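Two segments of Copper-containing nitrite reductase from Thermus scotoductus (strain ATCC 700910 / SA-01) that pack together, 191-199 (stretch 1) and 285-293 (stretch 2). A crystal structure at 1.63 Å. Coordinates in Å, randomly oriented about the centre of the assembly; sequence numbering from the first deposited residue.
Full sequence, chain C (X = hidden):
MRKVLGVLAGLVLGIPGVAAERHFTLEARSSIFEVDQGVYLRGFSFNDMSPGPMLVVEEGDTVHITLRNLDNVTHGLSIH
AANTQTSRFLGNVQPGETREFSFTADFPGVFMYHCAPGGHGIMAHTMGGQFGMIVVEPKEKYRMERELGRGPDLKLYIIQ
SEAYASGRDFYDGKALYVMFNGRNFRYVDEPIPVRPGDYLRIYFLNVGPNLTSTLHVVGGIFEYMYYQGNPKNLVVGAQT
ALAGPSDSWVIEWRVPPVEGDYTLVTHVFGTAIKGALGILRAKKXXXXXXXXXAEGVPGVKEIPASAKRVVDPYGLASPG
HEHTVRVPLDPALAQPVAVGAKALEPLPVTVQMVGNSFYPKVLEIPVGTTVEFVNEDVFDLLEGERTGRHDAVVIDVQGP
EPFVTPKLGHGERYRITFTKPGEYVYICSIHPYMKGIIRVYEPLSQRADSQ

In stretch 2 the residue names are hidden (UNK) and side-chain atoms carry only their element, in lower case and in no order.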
ATOM      1  N   PRO C 191       8.819  24.528  15.475  1.00 22.31           N
ATOM      2  CA  PRO C 191       9.250  24.852  14.099  1.00 21.71           C
ATOM      3  C   PRO C 191      10.752  25.158  13.953  1.00 23.08           C
ATOM      4  O   PRO C 191      11.376  25.657  14.894  1.00 25.18           O
ATOM      5  CB  PRO C 191       8.378  26.064  13.720  1.00 22.55           C
ATOM      6  CG  PRO C 191       7.207  26.014  14.654  1.00 22.39           C
ATOM      7  CD  PRO C 191       7.723  25.412  15.930  1.00 21.69           C
ATOM      8  N   ILE C 192      11.320  24.807  12.814  1.00 21.59           N
ATOM      9  CA  ILE C 192      12.763  24.975  12.539  1.00 21.88           C
ATOM     10  C   ILE C 192      13.079  26.406  12.009  1.00 22.46           C
ATOM     11  O   ILE C 192      12.580  26.798  10.944  1.00 22.37           O
ATOM     12  CB  ILE C 192      13.249  23.911  11.546  1.00 22.02           C
ATOM     13  CG1 ILE C 192      13.115  22.500  12.134  1.00 22.19           C
ATOM     14  CG2 ILE C 192      14.692  24.180  11.102  1.00 22.83           C
ATOM     15  CD1 ILE C 192      13.210  21.387  11.094  1.00 23.12           C
ATOM     16  N   PRO C 193      13.855  27.220  12.764  1.00 24.06           N
ATOM     17  CA  PRO C 193      14.079  28.599  12.285  1.00 23.33           C
ATOM     18  C   PRO C 193      15.033  28.644  11.093  1.00 22.35           C
ATOM     19  O   PRO C 193      16.071  28.011  11.130  1.00 24.11           O
ATOM     20  CB  PRO C 193      14.717  29.313  13.517  1.00 24.40           C
ATOM     21  CG  PRO C 193      14.333  28.460  14.700  1.00 26.39           C
ATOM     22  CD  PRO C 193      14.348  27.048  14.144  1.00 26.50           C
ATOM     23  N   VAL C 194      14.650  29.384  10.050  1.00 22.00           N
ATOM     24  CA  VAL C 194      15.483  29.641   8.874  1.00 21.60           C
ATOM     25  C   VAL C 194      15.321  31.116   8.477  1.00 22.23           C
ATOM     26  O   VAL C 194      14.439  31.794   8.974  1.00 23.88           O
ATOM     27  CB  VAL C 194      15.110  28.719   7.671  1.00 22.98           C
ATOM     28  CG1 VAL C 194      15.220  27.224   8.060  1.00 23.86           C
ATOM     29  CG2 VAL C 194      13.749  29.057   7.066  1.00 21.51           C
ATOM     30  N   ARG C 195      16.187  31.593   7.597  1.00 22.86           N
ATOM     31  CA  ARG C 195      16.102  32.950   7.038  1.00 24.74           C
ATOM     32  C   ARG C 195      15.806  32.914   5.528  1.00 23.95           C
ATOM     33  O   ARG C 195      16.380  32.077   4.798  1.00 23.62           O
ATOM     34  CB  ARG C 195      17.433  33.691   7.208  1.00 26.03           C
ATOM     35  CG  ARG C 195      17.929  33.813   8.640  1.00 27.48           C
ATOM     36  CD  ARG C 195      19.221  34.640   8.679  1.00 31.56           C
ATOM     37  NE  ARG C 195      19.809  34.619  10.014  1.00 34.54           N
ATOM     38  CZ  ARG C 195      21.118  34.697  10.297  1.00 41.87           C
ATOM     39  NH1 ARG C 195      22.047  34.821   9.338  1.00 40.96           N
ATOM     40  NH2 ARG C 195      21.509  34.630  11.572  1.00 42.40           N
ATOM     41  N   PRO C 196      14.998  33.877   5.030  1.00 23.19           N
ATOM     42  CA  PRO C 196      14.887  34.062   3.586  1.00 23.98           C
ATOM     43  C   PRO C 196      16.260  34.212   2.949  1.00 25.42           C
ATOM     44  O   PRO C 196      17.139  34.839   3.561  1.00 25.01           O
ATOM     45  CB  PRO C 196      14.064  35.349   3.452  1.00 23.55           C
ATOM     46  CG  PRO C 196      13.280  35.424   4.704  1.00 25.18           C
ATOM     47  CD  PRO C 196      14.185  34.869   5.772  1.00 24.56           C
ATOM     48  N   GLY C 197      16.457  33.582   1.790  1.00 24.01           N
ATOM     49  CA  GLY C 197      17.764  33.496   1.130  1.00 24.16           C
ATOM     50  C   GLY C 197      18.739  32.430   1.631  1.00 26.90           C
ATOM     51  O   GLY C 197      19.744  32.218   0.995  1.00 27.24           O
ATOM     52  N   ASP C 198      18.493  31.761   2.764  1.00 26.35           N
ATOM     53  CA  ASP C 198      19.415  30.690   3.239  1.00 26.42           C
ATOM     54  C   ASP C 198      19.599  29.569   2.203  1.00 27.63           C
ATOM     55  O   ASP C 198      18.607  29.115   1.562  1.00 26.96           O
ATOM     56  CB  ASP C 198      18.863  29.990   4.505  1.00 26.31           C
ATOM     57  CG  ASP C 198      19.237  30.663   5.788  1.00 29.14           C
ATOM     58  OD1 ASP C 198      20.117  31.562   5.809  1.00 28.54           O
ATOM     59  OD2 ASP C 198      18.612  30.278   6.809  1.00 30.93           O
ATOM     60  N   TYR C 199      20.839  29.111   2.063  1.00 26.76           N
ATOM     61  CA  TYR C 199      21.144  27.857   1.359  1.00 26.84           C
ATOM     62  C   TYR C 199      20.978  26.682   2.343  1.00 26.68           C
ATOM     63  O   TYR C 199      21.789  26.515   3.273  1.00 26.37           O
ATOM     64  CB  TYR C 199      22.553  27.931   0.746  1.00 26.93           C
ATOM     65  CG  TYR C 199      23.237  26.629   0.351  1.00 27.07           C
ATOM     66  CD1 TYR C 199      22.514  25.466  -0.018  1.00 27.25           C
ATOM     67  CD2 TYR C 199      24.642  26.566   0.292  1.00 28.34           C
ATOM     68  CE1 TYR C 199      23.171  24.297  -0.363  1.00 25.67           C
ATOM     69  CE2 TYR C 199      25.302  25.389  -0.065  1.00 27.97           C
ATOM     70  CZ  TYR C 199      24.567  24.266  -0.414  1.00 26.78           C
ATOM     71  OH  TYR C 199      25.245  23.117  -0.765  1.00 28.60           O
ATOM     72  N   UNK C 285      15.321  37.903  10.891  1.00 29.06           N
ATOM     73  CA  UNK C 285      16.231  37.997  12.071  1.00 37.90           C
ATOM     74  C   UNK C 285      16.511  36.638  12.764  1.00 37.57           C
ATOM     75  O   UNK C 285      16.959  36.603  13.918  1.00 36.02           O
ATOM     76  o   UNK C 285      13.665  37.726  13.156  1.00 50.14           O
ATOM     77  c   UNK C 285      14.250  38.772  13.539  1.00 47.00           C
ATOM     78  o   UNK C 285      13.692  39.631  14.275  1.00 46.99           O
ATOM     79  c   UNK C 285      15.692  39.046  13.081  1.00 40.40           C
ATOM     80  N   UNK C 286      16.266  35.519  12.069  1.00 33.41           N
ATOM     81  CA  UNK C 286      16.286  34.211  12.734  1.00 30.56           C
ATOM     82  C   UNK C 286      17.710  33.848  13.167  1.00 30.73           C
ATOM     83  O   UNK C 286      18.659  33.957  12.371  1.00 29.77           O
ATOM     84  c   UNK C 286      15.733  33.121  11.812  1.00 30.29           C
ATOM     85  N   UNK C 287      17.867  33.358  14.414  1.00 31.46           N
ATOM     86  CA  UNK C 287      19.181  32.905  14.836  1.00 32.06           C
ATOM     87  C   UNK C 287      19.603  31.656  14.100  1.00 32.59           C
ATOM     88  O   UNK C 287      18.751  30.881  13.634  1.00 32.02           O
ATOM     89  c   UNK C 287      17.568  32.198  16.408  1.00 36.44           C
ATOM     90  c   UNK C 287      16.859  33.134  15.458  1.00 33.41           C
ATOM     91  c   UNK C 287      18.988  32.606  16.319  1.00 33.20           C
ATOM     92  N   UNK C 288      20.908  31.485  13.949  1.00 31.11           N
ATOM     93  CA  UNK C 288      21.439  30.244  13.450  1.00 32.01           C
ATOM     94  C   UNK C 288      21.451  29.143  14.538  1.00 32.60           C
ATOM     95  O   UNK C 288      22.297  29.137  15.441  1.00 28.67           O
ATOM     96  c   UNK C 288      22.432  29.068  10.844  1.00 42.73           C
ATOM     97  c   UNK C 288      23.316  29.303  12.059  1.00 38.82           C
ATOM     98  n   UNK C 288      21.469  31.653   8.357  1.00 44.86           N
ATOM     99  n   UNK C 288      20.177  29.928   9.189  1.00 45.59           N
ATOM    100  c   UNK C 288      22.821  30.467  12.882  1.00 35.25           C
ATOM    101  n   UNK C 288      22.383  30.230   9.942  1.00 43.42           N
ATOM    102  c   UNK C 288      21.346  30.590   9.163  1.00 48.10           C
ATOM    103  N   UNK C 289      20.471  28.238  14.476  1.00 31.26           N
ATOM    104  CA  UNK C 289      20.374  27.169  15.470  1.00 30.27           C
ATOM    105  C   UNK C 289      21.346  26.045  15.146  1.00 30.09           C
ATOM    106  O   UNK C 289      21.884  25.988  14.032  1.00 28.99           O
ATOM    107  c   UNK C 289      18.032  27.736  16.092  1.00 33.22           C
ATOM    108  c   UNK C 289      17.459  24.849  14.568  1.00 37.46           C
ATOM    109  c   UNK C 289      18.950  26.625  15.607  1.00 32.94           C
ATOM    110  c   UNK C 289      18.452  25.967  14.293  1.00 35.11           C
ATOM    111  N   UNK C 290      21.587  25.156  16.117  1.00 31.43           N
ATOM    112  CA  UNK C 290      22.404  23.980  15.780  1.00 33.12           C
ATOM    113  C   UNK C 290      21.696  23.054  14.765  1.00 29.53           C
ATOM    114  O   UNK C 290      20.456  23.030  14.709  1.00 26.22           O
ATOM    115  c   UNK C 290      22.038  24.180  18.172  1.00 35.78           C
ATOM    116  c   UNK C 290      21.092  25.109  17.510  1.00 31.80           C
ATOM    117  c   UNK C 290      22.564  23.256  17.121  1.00 33.55           C
ATOM    118  N   UNK C 291      22.486  22.326  13.984  1.00 30.33           N
ATOM    119  CA  UNK C 291      21.957  21.410  12.967  1.00 28.62           C
ATOM    120  C   UNK C 291      20.897  20.449  13.513  1.00 25.07           C
ATOM    121  O   UNK C 291      20.979  19.964  14.648  1.00 24.21           O
ATOM    122  o   UNK C 291      25.273  17.828  12.860  1.00 40.27           O
ATOM    123  o   UNK C 291      25.441  19.423  11.356  1.00 34.43           O
ATOM    124  c   UNK C 291      24.945  18.938  12.391  1.00 37.82           C
ATOM    125  c   UNK C 291      23.082  20.660  12.263  1.00 32.24           C
ATOM    126  c   UNK C 291      23.861  19.708  13.136  1.00 37.03           C
ATOM    127  N   UNK C 292      19.904  20.159  12.687  1.00 23.07           N
ATOM    128  CA  UNK C 292      18.804  19.262  13.066  1.00 23.20           C
ATOM    129  C   UNK C 292      19.313  17.844  12.801  1.00 22.43           C
ATOM    130  O   UNK C 292      19.578  17.491  11.647  1.00 22.94           O
ATOM    131  c   UNK C 292      17.031  20.969  12.634  1.00 24.93           C
ATOM    132  c   UNK C 292      16.415  18.545  12.561  1.00 25.85           C
ATOM    133  c   UNK C 292      17.527  19.571  12.271  1.00 24.67           C
ATOM    134  N   UNK C 293      19.508  17.082  13.872  1.00 20.52           N
ATOM    135  CA  UNK C 293      20.002  15.697  13.798  1.00 21.58           C
ATOM    136  C   UNK C 293      18.836  14.690  13.605  1.00 21.88           C
ATOM    137  O   UNK C 293      17.717  14.848  14.175  1.00 21.25           O
ATOM    138  c   UNK C 293      20.784  15.344  15.081  1.00 23.37           C
ATOM    139  n   UNK C 293      23.179  14.694  16.803  1.00 26.81           N
ATOM    140  c   UNK C 293      22.567  16.015  16.775  1.00 26.55           C
ATOM    141  n   UNK C 293      25.096  15.216  15.596  1.00 31.69           N
ATOM    142  c   UNK C 293      21.952  16.282  15.400  1.00 24.18           C
ATOM    143  n   UNK C 293      24.715  13.069  16.299  1.00 34.44           N
ATOM    144  c   UNK C 293      24.320  14.340  16.213  1.00 30.88           C
TER
HETATM  145  O   HOH W   1      18.701  28.984  11.624  1.00 28.91           O

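Position 285 carries two side-chain carbons, the second bearing two oxygens: a short carboxylate, Asp 285. It points away from stretch 1 and stays exposed, where a charge is easily solvated.

Position 286 has a single side-chain carbon, so it is Ala 286. This CB points toward stretch 1, 3.4 Å from Val 194 O and 4.3 Å from Pro 193 CB; one methyl group fits the narrow gap where the two backbones come close.

At position 287 three carbons close a ring onto the backbone N, which identifies Pro 287. The ring turns away, while its carbonyl faces inward to accept a hydrogen bond from water 1 (Pro 287 O to water O, 2.8 Å); the same water donates to Pro 193 O, also at 2.8 Å.

Position 288 shows three carbons, a nitrogen, then a carbon carrying two more nitrogens, the guanidinium pattern of Arg 288. Its CA-to-CB bond runs sideways, but p rotamers at chi2 and chi3 fold the chain so that its end comes nearer stretch 1. Two nitrogens meet two carboxylate oxygens in a bidentate salt bridge: Arg 288 NH1 to Asp 198 OD2 and Arg 288 NH2 to Asp 198 OD1, both 2.9 Å.

Position 289 has four carbons, forked at the first, with one arm two carbons long: Ile 289. Its CD1 lies 3.8 Å from Pro 193 CD and its CG2 4.0 Å from Pro 193 CG, so both arms give the proline ring apolar cover.

Position 290 again closes three carbons onto its N. Pro 290, exposed and out of reach, has no backbone N-H to satisfy.

Position 291, three carbons with two oxygens on the third, is Glu 291, also out of reach but partly exposed, where a carboxylate can stay solvated.

Position 292 has one carbon carrying two others, hence Val 292. Buried and pointing toward stretch 1, its compact CG2 packs 4.1 Å from Ile 192 CD1.

Position 293 repeats the guanidinium pattern. Arg 293 is exposed and makes a long salt bridge from NH1 to Glu 291 OE2, 3.8 Å.

The contact thus joins apolar packing along Ile 192 and Pro 193 to a polar cluster near the turn. Arg 195 NE donates to Ala 286 O at 2.7 Å. Arg 195 NH1 and Arg 288 NH2 lie 3.4 Å apart as like charges, but Asp 198 offsets the charge of Arg 288, and its OD2 also accepts from Arg 195 N at 2.9 Å, tying the type II turn to the salt bridge.

Stretch 2 (285-293) DAPRIPEVR
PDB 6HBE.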